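PDB 5M1Z: Exo-1,5-alpha-L-arabinofuranobiosidase from Gibberella zeae, which probably hydrolyses alpha-1,5-linked L-arabinan from chain ends, releasing arabinobiose, through a six-bladed beta-propeller glycosidase fold. Local coordinates for residues A[106-111]-A[155-160]; A[224-229]-A[276-281]; A[296-301]-A[319-324]. One frame throughout, in Å; residues are numbered along the deposited sequence.

Interaction 1: A[106-111]-A[155-160]. With 6LW ((Z)-L-Arabinonhydroximo-1,4-lactone), chain B.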
loop_
_atom_site.group_PDB
_atom_site.type_symbol
_atom_site.label_atom_id
_atom_site.label_comp_id
_atom_site.label_asym_id
_atom_site.label_seq_id
_atom_site.Cartn_x
_atom_site.Cartn_y
_atom_site.Cartn_z
ATOM N N LEU A 106 -1.809 9.146 -10.530
ATOM C CA LEU A 106 -1.659 9.803 -9.270
ATOM C C LEU A 106 -0.517 9.170 -8.471
ATOM O O LEU A 106 -0.259 7.926 -8.514
ATOM C CB LEU A 106 -2.936 9.743 -8.438
ATOM C CG LEU A 106 -4.200 10.330 -9.082
ATOM C CD1 LEU A 106 -5.330 10.306 -8.064
ATOM C CD2 LEU A 106 -4.003 11.727 -9.691
ATOM N N CYS A 107 0.180 10.025 -7.755
ATOM C CA CYS A 107 1.126 9.574 -6.715
ATOM C C CYS A 107 0.708 10.238 -5.443
ATOM O O CYS A 107 0.706 11.459 -5.346
ATOM C CB CYS A 107 2.564 9.953 -7.058
ATOM S SG CYS A 107 3.719 9.258 -5.833
ATOM N N SER A 108 0.296 9.461 -4.454
ATOM C CA SER A 108 0.030 10.039 -3.174
ATOM C C SER A 108 1.149 9.625 -2.268
ATOM O O SER A 108 1.929 8.751 -2.588
ATOM C CB SER A 108 -1.343 9.587 -2.635
ATOM O OG SER A 108 -1.573 10.214 -1.382
ATOM N N GLY A 109 1.290 10.328 -1.177
ATOM C CA GLY A 109 2.337 10.040 -0.206
ATOM C C GLY A 109 2.411 11.142 0.833
ATOM O O GLY A 109 1.579 12.095 0.821
ATOM N N SER A 110 3.380 11.030 1.730
ATOM C CA SER A 110 3.445 11.948 2.867
ATOM C C SER A 110 4.685 12.852 2.781
ATOM O O SER A 110 5.834 12.366 2.647
ATOM C CB SER A 110 3.339 11.209 4.196
ATOM O OG SER A 110 3.323 12.195 5.247
ATOM N N SER A 111 4.418 14.158 2.772
ATOM C CA SER A 111 5.428 15.193 2.800
ATOM C C SER A 111 5.705 15.467 4.258
ATOM O O SER A 111 4.773 15.688 5.032
ATOM C CB SER A 111 4.928 16.479 2.116
ATOM O OG SER A 111 5.941 17.492 2.075
ATOM N N TRP A 155 -0.801 8.770 8.068
ATOM C CA TRP A 155 0.062 7.909 7.296
ATOM C C TRP A 155 -0.636 7.086 6.276
ATOM O O TRP A 155 -1.820 6.821 6.381
ATOM C CB TRP A 155 0.709 6.858 8.156
ATOM C CG TRP A 155 1.038 7.090 9.599
ATOM C CD1 TRP A 155 0.200 6.875 10.695
ATOM C CD2 TRP A 155 2.316 7.378 10.142
ATOM N NE1 TRP A 155 0.883 7.089 11.846
ATOM C CE2 TRP A 155 2.179 7.391 11.546
ATOM C CE3 TRP A 155 3.539 7.739 9.590
ATOM C CZ2 TRP A 155 3.255 7.664 12.404
ATOM C CZ3 TRP A 155 4.608 8.027 10.447
ATOM C CH2 TRP A 155 4.457 7.984 11.831
ATOM N N GLU A 156 0.129 6.594 5.317
ATOM C CA GLU A 156 -0.246 5.386 4.528
ATOM C C GLU A 156 -1.481 5.541 3.668
ATOM O O GLU A 156 -2.430 4.780 3.790
ATOM C CB GLU A 156 -0.351 4.150 5.452
ATOM C CG GLU A 156 0.998 3.828 6.106
ATOM C CD GLU A 156 0.931 3.357 7.556
ATOM O OE1 GLU A 156 -0.167 3.251 8.169
ATOM O OE2 GLU A 156 2.044 3.078 8.076
ATOM N N PRO A 157 -1.433 6.481 2.715
ATOM C CA PRO A 157 -2.571 6.621 1.793
ATOM C C PRO A 157 -2.771 5.436 0.850
ATOM O O PRO A 157 -1.775 4.814 0.353
ATOM C CB PRO A 157 -2.237 7.905 1.005
ATOM C CG PRO A 157 -0.746 7.953 1.066
ATOM C CD PRO A 157 -0.367 7.441 2.435
ATOM N N PHE A 158 -4.043 5.109 0.623
ATOM C CA PHE A 158 -4.418 4.170 -0.412
ATOM C C PHE A 158 -5.634 4.715 -1.170
ATOM O O PHE A 158 -6.574 5.170 -0.559
ATOM C CB PHE A 158 -4.661 2.786 0.185
ATOM C CG PHE A 158 -4.942 1.739 -0.831
ATOM C CD1 PHE A 158 -6.256 1.498 -1.243
ATOM C CD2 PHE A 158 -3.932 0.950 -1.343
ATOM C CE1 PHE A 158 -6.540 0.554 -2.193
ATOM C CE2 PHE A 158 -4.224 -0.022 -2.319
ATOM C CZ PHE A 158 -5.528 -0.207 -2.750
ATOM N N LEU A 159 -5.560 4.689 -2.506
ATOM C CA LEU A 159 -6.522 5.325 -3.409
ATOM C C LEU A 159 -7.338 4.269 -4.129
ATOM O O LEU A 159 -6.798 3.247 -4.602
ATOM C CB LEU A 159 -5.803 6.139 -4.472
ATOM C CG LEU A 159 -5.160 7.425 -4.002
ATOM C CD1 LEU A 159 -4.216 8.018 -5.051
ATOM C CD2 LEU A 159 -6.267 8.413 -3.667
ATOM N N MET A 160 -8.644 4.513 -4.218
ATOM C CA MET A 160 -9.504 3.655 -4.994
ATOM C C MET A 160 -10.784 4.428 -5.418
ATOM O O MET A 160 -11.307 5.212 -4.650
ATOM C CB MET A 160 -9.854 2.392 -4.181
ATOM C CG MET A 160 -10.680 1.328 -4.928
ATOM S SD MET A 160 -11.378 0.051 -3.839
ATOM C CE MET A 160 -12.690 1.028 -3.090
HETATM C C3 6LW B . 1.946 3.558 11.372
HETATM C C2 6LW B . 1.300 2.185 11.247
HETATM C C1 6LW B . 2.432 1.391 10.621
HETATM O O3 6LW B . 1.600 4.106 12.640
HETATM O O4 6LW B . 3.545 2.219 10.243
HETATM O O1 6LW B . 3.468 -0.639 11.265
HETATM C C4 6LW B . 3.446 3.271 11.201
HETATM N N1 6LW B . 2.513 0.060 10.514
HETATM O O2 6LW B . 0.082 2.294 10.521
HETATM C C5 6LW B . 4.329 4.365 10.643
HETATM O O5 6LW B . 5.686 3.868 10.724
#
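Two neighbouring blades of the six-bladed beta-propeller meet where L106 and S108, on the second strand of one, pack against P157 and L159 on the innermost strand of the next. The segments run nearly antiparallel, 167° between their directions, yet their axes stay 6.6 Å apart and no hydrogen bond joins them; side chains fill the space between. L106 and L159 cross at about a right angle, their CD1 methyls 3.9 Å apart. The same CD1 of L159 reaches S108 CB at 4.1 Å. Beside it, the P157 ring presents CB and CG to S108 OG, CB at 3.4 Å, while its CG also lies 3.8 Å from the backbone N of G109. The S108 hydroxyl is turned away from its own backbone N (chi1 -178°) and, although set among carbons, is satisfied by a hydrogen bond to the carbonyl O of E122 within its own blade.

Upstream of P157, E156 adopts a left-handed backbone conformation. The side chains of W155 and E156 both leave the backbone away from 106-111, consistent with a break in strand alternation at E156, and their ends meet the bound hydroximolactone. The W155 ring lies under the lactone, with C5 of the ligand 3.5 Å above the ring plane and offset toward the rim; its NE1 is hydrogen-bonded to Q173 OE1. Ligand O2 donates a hydrogen bond of 2.6 Å to E156 OE1, which S171 OG also contacts by a hydrogen bond, so a second-shell serine helps to position this carboxylate oxygen. One strand thus divides its chemistry: the P157 and L159 side joins the blades by apolar contact, whereas W155 and E156 supply the aromatic platform and hydrogen-bond acceptor that hold the lactone.

Interaction 2: A[224-229]-A[276-281]. With 6LW ((Z)-L-Arabinonhydroximo-1,4-lactone), chain B.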
loop_
_atom_site.group_PDB
_atom_site.type_symbol
_atom_site.label_atom_id
_atom_site.label_comp_id
_atom_site.label_asym_id
_atom_site.label_seq_id
_atom_site.Cartn_x
_atom_site.Cartn_y
_atom_site.Cartn_z
ATOM N N ILE A 224 -13.110 -5.978 -0.287
ATOM C CA ILE A 224 -12.372 -6.445 0.867
ATOM C C ILE A 224 -11.375 -5.378 1.349
ATOM O O ILE A 224 -10.613 -4.831 0.576
ATOM C CB ILE A 224 -11.696 -7.816 0.622
ATOM C CG1 ILE A 224 -11.124 -8.306 1.948
ATOM C CG2 ILE A 224 -10.642 -7.793 -0.476
ATOM C CD1 ILE A 224 -10.541 -9.689 1.915
ATOM N N TYR A 225 -11.389 -5.108 2.640
ATOM C CA TYR A 225 -10.563 -4.064 3.250
ATOM C C TYR A 225 -9.643 -4.763 4.211
ATOM O O TYR A 225 -10.124 -5.425 5.161
ATOM C CB TYR A 225 -11.487 -3.113 4.010
ATOM C CG TYR A 225 -10.869 -2.002 4.834
ATOM C CD1 TYR A 225 -10.521 -0.792 4.236
ATOM C CD2 TYR A 225 -10.745 -2.098 6.204
ATOM C CE1 TYR A 225 -9.980 0.250 4.953
ATOM C CE2 TYR A 225 -10.241 -1.039 6.961
ATOM C CZ TYR A 225 -9.865 0.138 6.315
ATOM O OH TYR A 225 -9.344 1.196 6.993
ATOM N N VAL A 226 -8.342 -4.624 4.003
ATOM C CA VAL A 226 -7.339 -5.377 4.765
ATOM C C VAL A 226 -6.466 -4.386 5.512
ATOM O O VAL A 226 -6.136 -3.317 4.980
ATOM C CB VAL A 226 -6.512 -6.279 3.813
ATOM C CG1 VAL A 226 -5.427 -7.040 4.541
ATOM C CG2 VAL A 226 -7.420 -7.280 3.105
ATOM N N TYR A 227 -6.080 -4.742 6.748
ATOM C CA TYR A 227 -5.276 -3.903 7.588
ATOM C C TYR A 227 -4.537 -4.709 8.608
ATOM O O TYR A 227 -4.891 -5.857 8.841
ATOM C CB TYR A 227 -6.123 -2.863 8.320
ATOM C CG TYR A 227 -7.276 -3.408 9.125
ATOM C CD1 TYR A 227 -8.448 -3.812 8.512
ATOM C CD2 TYR A 227 -7.218 -3.473 10.513
ATOM C CE1 TYR A 227 -9.512 -4.342 9.250
ATOM C CE2 TYR A 227 -8.282 -3.965 11.242
ATOM C CZ TYR A 227 -9.427 -4.385 10.610
ATOM O OH TYR A 227 -10.481 -4.853 11.342
ATOM N N GLU A 228 -3.528 -4.092 9.224
ATOM C CA GLU A 228 -2.851 -4.698 10.370
ATOM C C GLU A 228 -3.593 -4.208 11.606
ATOM O O GLU A 228 -3.910 -3.011 11.763
ATOM C CB GLU A 228 -1.372 -4.365 10.406
ATOM C CG GLU A 228 -1.025 -2.923 10.687
ATOM C CD GLU A 228 0.464 -2.719 10.835
ATOM O OE1 GLU A 228 1.263 -3.608 10.525
ATOM O OE2 GLU A 228 0.837 -1.678 11.332
ATOM N N TYR A 229 -3.987 -5.135 12.450
ATOM C CA TYR A 229 -4.701 -4.802 13.673
ATOM C C TYR A 229 -3.707 -4.793 14.865
ATOM O O TYR A 229 -3.527 -5.807 15.560
ATOM C CB TYR A 229 -5.827 -5.808 13.857
ATOM C CG TYR A 229 -6.680 -5.652 15.106
ATOM C CD1 TYR A 229 -6.442 -4.682 16.070
ATOM C CD2 TYR A 229 -7.785 -6.512 15.291
ATOM C CE1 TYR A 229 -7.248 -4.576 17.197
ATOM C CE2 TYR A 229 -8.566 -6.426 16.394
ATOM C CZ TYR A 229 -8.304 -5.466 17.340
ATOM O OH TYR A 229 -9.135 -5.468 18.445
ATOM N N PRO A 276 0.107 -5.469 5.558
ATOM C CA PRO A 276 -0.470 -6.282 4.514
ATOM C C PRO A 276 -0.810 -5.514 3.254
ATOM O O PRO A 276 -0.896 -4.300 3.264
ATOM C CB PRO A 276 -1.709 -6.836 5.184
ATOM C CG PRO A 276 -2.131 -5.729 6.093
ATOM C CD PRO A 276 -0.875 -5.150 6.608
ATOM N N TYR A 277 -0.970 -6.247 2.172
ATOM C CA TYR A 277 -1.304 -5.715 0.889
ATOM C C TYR A 277 -2.230 -6.764 0.232
ATOM O O TYR A 277 -1.967 -7.970 0.333
ATOM C CB TYR A 277 -0.057 -5.474 0.018
ATOM C CG TYR A 277 -0.327 -4.485 -1.070
ATOM C CD1 TYR A 277 -0.984 -4.870 -2.226
ATOM C CD2 TYR A 277 0.014 -3.131 -0.918
ATOM C CE1 TYR A 277 -1.305 -3.953 -3.204
ATOM C CE2 TYR A 277 -0.269 -2.206 -1.907
ATOM C CZ TYR A 277 -0.933 -2.628 -3.038
ATOM O OH TYR A 277 -1.322 -1.738 -4.015
ATOM N N VAL A 278 -3.350 -6.309 -0.306
ATOM C CA VAL A 278 -4.332 -7.190 -0.963
ATOM C C VAL A 278 -4.579 -6.787 -2.401
ATOM O O VAL A 278 -4.612 -5.592 -2.722
ATOM C CB VAL A 278 -5.679 -7.204 -0.253
ATOM C CG1 VAL A 278 -6.402 -5.838 -0.313
ATOM C CG2 VAL A 278 -6.584 -8.257 -0.844
ATOM N N VAL A 279 -4.729 -7.776 -3.262
ATOM C CA VAL A 279 -5.267 -7.601 -4.594
ATOM C C VAL A 279 -6.278 -8.701 -4.840
ATOM O O VAL A 279 -6.343 -9.678 -4.080
ATOM C CB VAL A 279 -4.219 -7.630 -5.710
ATOM C CG1 VAL A 279 -3.265 -6.476 -5.610
ATOM C CG2 VAL A 279 -3.453 -8.944 -5.746
ATOM N N TRP A 280 -7.031 -8.532 -5.907
ATOM C CA TRP A 280 -7.930 -9.561 -6.404
ATOM C C TRP A 280 -7.610 -9.788 -7.866
ATOM O O TRP A 280 -7.413 -8.849 -8.570
ATOM C CB TRP A 280 -9.412 -9.174 -6.259
ATOM C CG TRP A 280 -10.308 -10.193 -6.862
ATOM C CD1 TRP A 280 -10.709 -11.361 -6.285
ATOM C CD2 TRP A 280 -10.887 -10.179 -8.169
ATOM N NE1 TRP A 280 -11.529 -12.072 -7.130
ATOM C CE2 TRP A 280 -11.640 -11.385 -8.306
ATOM C CE3 TRP A 280 -10.850 -9.274 -9.246
ATOM C CZ2 TRP A 280 -12.363 -11.701 -9.460
ATOM C CZ3 TRP A 280 -11.575 -9.593 -10.408
ATOM C CH2 TRP A 280 -12.347 -10.820 -10.481
ATOM N N THR A 281 -7.578 -11.037 -8.313
ATOM C CA THR A 281 -7.452 -11.335 -9.740
ATOM C C THR A 281 -8.627 -12.250 -10.166
ATOM O O THR A 281 -9.077 -13.058 -9.370
ATOM C CB THR A 281 -6.111 -12.029 -10.065
ATOM O OG1 THR A 281 -6.098 -12.520 -11.435
ATOM C CG2 THR A 281 -5.820 -13.185 -9.157
HETATM C C3 6LW B . 1.946 3.558 11.372
HETATM C C2 6LW B . 1.300 2.185 11.247
HETATM C C1 6LW B . 2.432 1.391 10.621
HETATM O O3 6LW B . 1.600 4.106 12.640
HETATM O O4 6LW B . 3.545 2.219 10.243
HETATM O O1 6LW B . 3.468 -0.639 11.265
HETATM C C4 6LW B . 3.446 3.271 11.201
HETATM N N1 6LW B . 2.513 0.060 10.514
HETATM O O2 6LW B . 0.082 2.294 10.521
HETATM C C5 6LW B . 4.329 4.365 10.643
HETATM O O5 6LW B . 5.686 3.868 10.724
#
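A buried apolar seam between successive propeller blades joins V226, on strand 223-230, to P276, just ahead of strand 277-281, and V278 near its start. V226 straddles the two: its CG1 lies 3.8 Å from P276 CB, and its CG2 approaches V278 CB at the same separation. The division follows from the valine rotamer, in which CG1 stands opposite the backbone N (chi1 178°) and CG2 opposite the carbonyl carbon, so the two branches serve different partners. V226 and the proline slide past each other in opposite directions, whereas the two valines meet at a slant. I224 extends the seam away from the ligand end, its CG2 touching CG2 of V278 at 4.1 Å.

In the propeller, 223-230 is the second strand of its blade and 277-281 the innermost strand of the following one. The contact bypasses strand 209-217, the innermost strand of the first blade, whose T214 OG1 hydrogen-bonds to V278 N. No hydrogen bond connects the two segments directly.

Toward the central pocket the proline ring also meets backbone: P276 CG packs 3.6 Å from Y227 C, while P276 CD sits 3.9 Å from E228 CB. Beyond this contact the E228 chain, extended past CG, carries its carboxylate to the hydroximo end of the bound lactone, where OE2 lies 2.8 Å from ligand O1. Its other oxygen, OE1, is held by the backbone N of S275, the residue just before P276, which probably helps to fix the carboxylate's rotation.

Interaction 3: A[296-301]-A[319-324]. With MN (manganese (II) ion), chain J; 6LW ((Z)-L-Arabinonhydroximo-1,4-lactone), chain B; EDO (1,2-ethanediol), chain L.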
loop_
_atom_site.group_PDB
_atom_site.type_symbol
_atom_site.label_atom_id
_atom_site.label_comp_id
_atom_site.label_asym_id
_atom_site.label_seq_id
_atom_site.Cartn_x
_atom_site.Cartn_y
_atom_site.Cartn_z
ATOM N N THR A 296 5.838 -9.741 7.455
ATOM C CA THR A 296 6.661 -10.556 8.322
ATOM C C THR A 296 6.883 -11.963 7.815
ATOM O O THR A 296 7.642 -12.668 8.442
ATOM C CB THR A 296 6.053 -10.731 9.709
ATOM O OG1 THR A 296 4.754 -11.285 9.557
ATOM C CG2 THR A 296 5.952 -9.385 10.424
ATOM N N ARG A 297 6.287 -12.361 6.694
ATOM C CA ARG A 297 6.651 -13.621 6.091
ATOM C C ARG A 297 6.605 -13.602 4.595
ATOM O O ARG A 297 6.051 -12.689 4.006
ATOM C CB ARG A 297 5.853 -14.787 6.684
ATOM C CG ARG A 297 4.400 -14.606 7.068
ATOM C CD ARG A 297 4.049 -15.661 8.126
ATOM N NE ARG A 297 4.579 -16.958 7.705
ATOM C CZ ARG A 297 4.907 -17.976 8.506
ATOM N NH1 ARG A 297 4.755 -17.909 9.830
ATOM N NH2 ARG A 297 5.401 -19.085 7.957
ATOM N N SER A 298 7.212 -14.602 3.979
ATOM C CA SER A 298 7.423 -14.563 2.540
ATOM C C SER A 298 6.338 -15.176 1.722
ATOM O O SER A 298 6.281 -14.951 0.501
ATOM C CB SER A 298 8.757 -15.212 2.175
ATOM O OG SER A 298 8.733 -16.571 2.554
ATOM N N GLU A 299 5.463 -15.944 2.341
ATOM C CA GLU A 299 4.387 -16.570 1.608
ATOM C C GLU A 299 3.268 -15.588 1.204
ATOM O O GLU A 299 3.143 -14.455 1.746
ATOM C CB GLU A 299 3.776 -17.689 2.441
ATOM C CG GLU A 299 4.764 -18.804 2.805
ATOM C CD GLU A 299 5.386 -18.644 4.182
ATOM O OE1 GLU A 299 5.327 -17.553 4.766
ATOM O OE2 GLU A 299 5.943 -19.612 4.690
ATOM N N ILE A 300 2.429 -16.044 0.286
ATOM C CA ILE A 300 1.183 -15.326 -0.046
ATOM C C ILE A 300 0.020 -16.139 0.470
ATOM O O ILE A 300 0.129 -17.365 0.642
ATOM C CB ILE A 300 1.028 -15.066 -1.530
ATOM C CG1 ILE A 300 1.103 -16.356 -2.328
ATOM C CG2 ILE A 300 2.116 -14.104 -2.014
ATOM C CD1 ILE A 300 0.624 -16.234 -3.751
ATOM N N PHE A 301 -1.079 -15.454 0.709
ATOM C CA PHE A 301 -2.269 -16.003 1.295
ATOM C C PHE A 301 -3.381 -15.740 0.307
ATOM O O PHE A 301 -3.536 -14.607 -0.216
ATOM C CB PHE A 301 -2.528 -15.387 2.643
ATOM C CG PHE A 301 -1.464 -15.704 3.619
ATOM C CD1 PHE A 301 -0.304 -14.945 3.674
ATOM C CD2 PHE A 301 -1.557 -16.812 4.415
ATOM C CE1 PHE A 301 0.728 -15.259 4.574
ATOM C CE2 PHE A 301 -0.540 -17.146 5.327
ATOM C CZ PHE A 301 0.619 -16.396 5.380
ATOM N N GLN A 319 9.963 -14.481 -3.773
ATOM C CA GLN A 319 10.253 -13.112 -3.351
ATOM C C GLN A 319 10.441 -13.063 -1.831
ATOM O O GLN A 319 9.624 -13.627 -1.058
ATOM C CB GLN A 319 9.148 -12.163 -3.841
ATOM C CG GLN A 319 9.422 -10.659 -3.635
ATOM C CD GLN A 319 10.568 -10.073 -4.430
ATOM O OE1 GLN A 319 10.969 -10.592 -5.456
ATOM N NE2 GLN A 319 11.083 -8.931 -3.956
ATOM N N PRO A 320 11.536 -12.443 -1.363
ATOM C CA PRO A 320 11.716 -12.436 0.076
ATOM C C PRO A 320 10.725 -11.593 0.868
ATOM O O PRO A 320 9.976 -10.771 0.284
ATOM C CB PRO A 320 13.151 -11.887 0.252
ATOM C CG PRO A 320 13.396 -11.066 -0.985
ATOM C CD PRO A 320 12.658 -11.820 -2.074
ATOM N N THR A 321 10.715 -11.815 2.172
ATOM C CA THR A 321 9.934 -11.009 3.125
ATOM C C THR A 321 10.378 -9.552 3.068
ATOM O O THR A 321 11.587 -9.276 2.940
ATOM C CB THR A 321 10.095 -11.579 4.537
ATOM O OG1 THR A 321 9.644 -12.937 4.516
ATOM C CG2 THR A 321 9.279 -10.787 5.618
ATOM N N ALA A 322 9.397 -8.633 3.068
ATOM C CA ALA A 322 9.638 -7.222 3.128
ATOM C C ALA A 322 8.492 -6.454 3.807
ATOM O O ALA A 322 7.311 -6.832 3.723
ATOM C CB ALA A 322 9.852 -6.673 1.739
ATOM N N TYR A 323 8.855 -5.341 4.434
ATOM C CA TYR A 323 7.873 -4.417 5.017
ATOM C C TYR A 323 6.968 -3.921 3.900
ATOM O O TYR A 323 7.452 -3.510 2.828
ATOM C CB TYR A 323 8.582 -3.294 5.701
ATOM C CG TYR A 323 7.665 -2.319 6.385
ATOM C CD1 TYR A 323 6.970 -2.688 7.488
ATOM C CD2 TYR A 323 7.499 -1.024 5.883
ATOM C CE1 TYR A 323 6.092 -1.796 8.126
ATOM C CE2 TYR A 323 6.655 -0.117 6.504
ATOM C CZ TYR A 323 5.970 -0.519 7.651
ATOM O OH TYR A 323 5.170 0.339 8.294
ATOM N N THR A 324 5.665 -4.068 4.107
ATOM C CA THR A 324 4.604 -3.681 3.130
ATOM C C THR A 324 4.909 -4.121 1.689
ATOM O O THR A 324 4.732 -3.420 0.690
ATOM C CB THR A 324 4.222 -2.190 3.276
ATOM O OG1 THR A 324 2.980 -1.924 2.608
ATOM C CG2 THR A 324 5.272 -1.250 2.744
HETATM MN MN MN J . 6.912 -21.496 3.686
HETATM C C3 6LW B . 1.946 3.558 11.372
HETATM C C2 6LW B . 1.300 2.185 11.247
HETATM C C1 6LW B . 2.432 1.391 10.621
HETATM O O3 6LW B . 1.600 4.106 12.640
HETATM O O4 6LW B . 3.545 2.219 10.243
HETATM O O1 6LW B . 3.468 -0.639 11.265
HETATM C C4 6LW B . 3.446 3.271 11.201
HETATM N N1 6LW B . 2.513 0.060 10.514
HETATM O O2 6LW B . 0.082 2.294 10.521
HETATM C C5 6LW B . 4.329 4.365 10.643
HETATM O O5 6LW B . 5.686 3.868 10.724
HETATM C C1 EDO L . 10.945 -16.197 5.294
HETATM O O1 EDO L . 11.652 -14.988 5.628
HETATM C C2 EDO L . 9.650 -16.001 6.062
HETATM O O2 EDO L . 8.521 -16.696 5.511
HETATM O O HOH W 1 6.780 -10.001 3.096
#
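T321 is the tightly packed centre of this surface contact, wedged by both branches against the backbone of T296 to S298. With OG1 beside the backbone N (chi1 -59°), the methyl is swung opposite that N, and T321 CG2 presses 3.5 Å from T296 C. On the other branch, T321 OG1 comes 3.0 Å from S298 N, but the angle is too poor for a hydrogen bond. The backbone N of R297, buried beneath T321, has no partner in the model.

The looser, solvent side is polar, along the partly exposed R297, S298 and T321. Here the S298 N-H points at O2 of a 1,2-ethanediol, probably from the crystallisation liquor, in a nearly straight bond (2.9 Å, 167°). That O2 donates in turn to S298 OG, and the diol's O1 is hydrogen-bonded to T321 OG1, so the diol spans the segments. A water accepts from A322 N and can donate to R297 O.

Within 296-301, R297 NE forms a 3.1 Å salt bridge with E299 OE1, on the oxygen's syn side but tilted 34° out of the carboxylate plane. E299 OE2 binds a manganese ion at 2.3 Å, a site shared with D316 OD1; arginine and metal together probably stabilise this carboxylate's negative charge.

Segment 296-301 leads into strand 300-303, flanked in its blade by 289-293 and 312-315; 319-324 lies in the loop from 312-315 to strand 326-329 of the next blade, with Q319 and P320 resting on N13 of strand 11-17.

In the fold
Interactions 1 and 2 are buried equivalents in different parts of the propeller: each sets the second strand of one blade against the innermost strand of the next, through proline and aliphatic side chains. They touch where F158 meets Y277. Interaction 3 lies at the surface and joins loops, with a water and a diol bridging the segments beside the packing of T321, and a manganese ion bound next to it by E299; it shares with interaction 2 the blade containing strands 277-281 and 300-303. All three reach the bound hydroximolactone, through W155 and E156, through E228, and through Y323, whose hydroxyl approaches ligand O4, so contacts of unlike chemistry converge on one central pocket.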